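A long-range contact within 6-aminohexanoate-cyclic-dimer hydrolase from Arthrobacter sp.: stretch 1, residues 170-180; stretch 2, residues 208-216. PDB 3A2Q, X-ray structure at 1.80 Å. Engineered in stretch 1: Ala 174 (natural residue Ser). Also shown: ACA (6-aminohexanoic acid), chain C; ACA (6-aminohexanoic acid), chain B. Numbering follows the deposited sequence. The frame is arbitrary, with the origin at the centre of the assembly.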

# COMPACT_ATOMS: atom_id res chain seq x y z
N ASP A 170 3.21 -3.35 0.99
CA ASP A 170 2.45 -3.43 2.22
C ASP A 170 2.94 -4.58 3.11
O ASP A 170 2.76 -5.75 2.76
CB ASP A 170 0.99 -3.63 1.79
CG ASP A 170 -0.00 -3.49 2.91
OD1 ASP A 170 0.20 -4.12 3.97
OD2 ASP A 170 -1.00 -2.77 2.72
N ALA A 171 3.55 -4.25 4.24
CA ALA A 171 4.06 -5.25 5.18
C ALA A 171 3.26 -5.26 6.48
O ALA A 171 3.23 -6.27 7.20
CB ALA A 171 5.53 -5.00 5.48
N ALA A 172 2.62 -4.13 6.78
CA ALA A 172 1.79 -4.01 7.98
C ALA A 172 0.59 -3.12 7.68
O ALA A 172 -0.15 -2.73 8.58
CB ALA A 172 2.62 -3.42 9.14
N GLY A 173 0.41 -2.80 6.40
CA GLY A 173 -0.68 -1.96 5.95
C GLY A 173 -0.22 -0.79 5.08
O GLY A 173 -1.01 0.10 4.76
N ALA A 174 1.05 -0.81 4.67
CA ALA A 174 1.65 0.28 3.89
C ALA A 174 0.98 0.72 2.58
O ALA A 174 1.37 1.73 2.00
CB ALA A 174 3.13 -0.03 3.64
N VAL A 175 0.02 -0.05 2.07
CA VAL A 175 -0.70 0.39 0.88
C VAL A 175 -2.10 0.79 1.34
O VAL A 175 -2.60 1.86 1.00
CB VAL A 175 -0.82 -0.73 -0.19
CG1 VAL A 175 -2.01 -0.44 -1.11
CG2 VAL A 175 0.45 -0.80 -1.02
N ARG A 176 -2.71 -0.07 2.15
CA ARG A 176 -4.05 0.19 2.66
C ARG A 176 -4.14 1.42 3.54
O ARG A 176 -5.09 2.19 3.44
CB ARG A 176 -4.55 -1.04 3.42
CG ARG A 176 -4.83 -2.25 2.51
CD ARG A 176 -4.92 -3.53 3.35
NE ARG A 176 -3.60 -3.93 3.81
CZ ARG A 176 -3.37 -4.74 4.84
NH1 ARG A 176 -4.38 -5.25 5.54
NH2 ARG A 176 -2.12 -5.04 5.19
N ILE A 177 -3.14 1.64 4.40
CA ILE A 177 -3.15 2.80 5.28
C ILE A 177 -3.13 4.12 4.49
O ILE A 177 -3.99 4.97 4.68
CB ILE A 177 -1.98 2.73 6.31
CG1 ILE A 177 -2.22 1.54 7.24
CG2 ILE A 177 -1.91 4.02 7.13
CD1 ILE A 177 -1.05 1.16 8.13
N PRO A 178 -2.14 4.30 3.60
CA PRO A 178 -2.10 5.54 2.82
C PRO A 178 -3.37 5.73 2.00
O PRO A 178 -3.80 6.86 1.77
CB PRO A 178 -0.86 5.38 1.94
CG PRO A 178 0.01 4.46 2.75
CD PRO A 178 -0.96 3.46 3.31
N ALA A 179 -3.97 4.63 1.54
CA ALA A 179 -5.19 4.70 0.75
C ALA A 179 -6.33 5.22 1.63
O ALA A 179 -7.08 6.10 1.22
CB ALA A 179 -5.56 3.31 0.19
N SER A 180 -6.44 4.68 2.84
CA SER A 180 -7.48 5.11 3.77
C SER A 180 -7.32 6.60 4.09
O SER A 180 -8.27 7.38 4.00
CB SER A 180 -7.38 4.29 5.06
OG SER A 180 -8.31 4.75 6.04
C ACA C . 5.06 -0.99 5.94
O ACA C . 4.28 -1.93 5.74
C2 ACA C . 4.85 -0.03 7.11
C3 ACA C . 4.93 -0.72 8.47
C4 ACA C . 6.36 -0.87 8.97
C5 ACA C . 6.51 -2.11 9.85
C6 ACA C . 7.97 -2.45 10.14
N ACA C . 8.56 -3.33 9.13
C ACA B . 9.48 -2.95 8.25
O ACA B . 10.05 -1.86 8.32
C2 ACA B . 9.81 -3.92 7.14
C3 ACA B . 9.89 -3.23 5.78
C4 ACA B . 8.52 -3.23 5.11
C5 ACA B . 8.20 -1.89 4.48
C6 ACA B . 6.70 -1.74 4.26
N ACA B . 6.10 -0.75 5.16
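Stretch 2 208-216: GAAHEGLFA

Stretch 2 runs as a strand from His 211 to Ala 216, after a short lead-in from Gly 208; it first pairs with stretch 1 and then passes beside the turn and the helix that begins at Arg 176. The pairing is antiparallel at Asp 170, where two backbone hydrogen bonds join the same residues, Asp 170 N to His 211 O (2.6 Å) and His 211 N to Asp 170 O (2.8 Å). The Asp 170 carboxylate turns back into its own stretch, accepting from Val 175 N to OD2 (3.0 Å) and forming a salt bridge from OD1 to Arg 176 NH2 (2.8 Å). At Ala 171 the CA atoms of the two stretches come closest, Ala 171 CA to Ala 210 CA at 3.8 Å, and Ala 171 CA also makes a CA-H...O contact with Ala 209 O (3.5 Å). Ala 172 and Gly 173 do not touch stretch 2, and the engineered Ala 174 barely reaches it. Val 175 points toward the strand: CG2 lies 3.9 Å from Gly 213 CA, where a CB would clash with it, and CG1 sits over one face of the Phe 215 ring, 3.9 Å from CZ. That ring reaches on to the helix, with Pro 178 CB 4.0 Å from Phe 215 CZ and Ala 179 CB 3.9 Å from Phe 215 CE1.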

# COMPACT_ATOMS: atom_id res chain seq x y z
N GLY A 208 7.49 -13.14 3.99
CA GLY A 208 6.21 -13.19 3.30
C GLY A 208 5.18 -12.16 3.72
O GLY A 208 4.13 -12.06 3.09
N ALA A 209 5.47 -11.39 4.77
CA ALA A 209 4.53 -10.37 5.23
C ALA A 209 4.46 -9.17 4.30
O ALA A 209 3.42 -8.52 4.20
CB ALA A 209 4.90 -9.91 6.64
N ALA A 210 5.56 -8.87 3.61
CA ALA A 210 5.60 -7.73 2.69
C ALA A 210 5.04 -8.11 1.31
O ALA A 210 5.57 -9.00 0.64
CB ALA A 210 7.02 -7.20 2.55
N HIS A 211 3.97 -7.43 0.90
CA HIS A 211 3.31 -7.68 -0.38
C HIS A 211 3.38 -6.44 -1.26
O HIS A 211 3.28 -5.32 -0.75
CB HIS A 211 1.80 -7.93 -0.21
CG HIS A 211 1.42 -9.06 0.69
ND1 HIS A 211 1.83 -9.16 2.00
CD2 HIS A 211 0.53 -10.07 0.50
CE1 HIS A 211 1.20 -10.16 2.59
NE2 HIS A 211 0.41 -10.73 1.70
N GLU A 212 3.53 -6.61 -2.57
CA GLU A 212 3.50 -5.46 -3.46
C GLU A 212 2.01 -5.19 -3.61
O GLU A 212 1.20 -6.12 -3.66
CB GLU A 212 4.12 -5.77 -4.83
CG GLU A 212 5.60 -6.12 -4.78
CD GLU A 212 6.39 -5.16 -3.91
OE1 GLU A 212 6.99 -5.62 -2.92
OE2 GLU A 212 6.40 -3.94 -4.21
N GLY A 213 1.64 -3.91 -3.67
CA GLY A 213 0.24 -3.54 -3.76
C GLY A 213 -0.09 -2.52 -4.83
O GLY A 213 0.80 -2.05 -5.54
N LEU A 214 -1.36 -2.14 -4.91
CA LEU A 214 -1.84 -1.23 -5.94
C LEU A 214 -2.74 -0.11 -5.45
O LEU A 214 -3.54 -0.30 -4.52
CB LEU A 214 -2.60 -2.04 -7.00
CG LEU A 214 -1.86 -3.26 -7.53
CD1 LEU A 214 -2.83 -4.18 -8.26
CD2 LEU A 214 -0.73 -2.81 -8.45
N PHE A 215 -2.61 1.05 -6.09
CA PHE A 215 -3.39 2.25 -5.79
C PHE A 215 -4.17 2.69 -7.03
O PHE A 215 -3.63 2.65 -8.13
CB PHE A 215 -2.47 3.42 -5.42
CG PHE A 215 -1.90 3.36 -4.04
CD1 PHE A 215 -2.70 3.67 -2.93
CD2 PHE A 215 -0.57 3.02 -3.83
CE1 PHE A 215 -2.17 3.65 -1.64
CE2 PHE A 215 -0.03 2.99 -2.55
CZ PHE A 215 -0.83 3.31 -1.45
N ALA A 216 -5.41 3.13 -6.83
CA ALA A 216 -6.27 3.62 -7.91
C ALA A 216 -7.48 4.33 -7.31
O ALA A 216 -7.66 4.35 -6.09
CB ALA A 216 -6.73 2.45 -8.80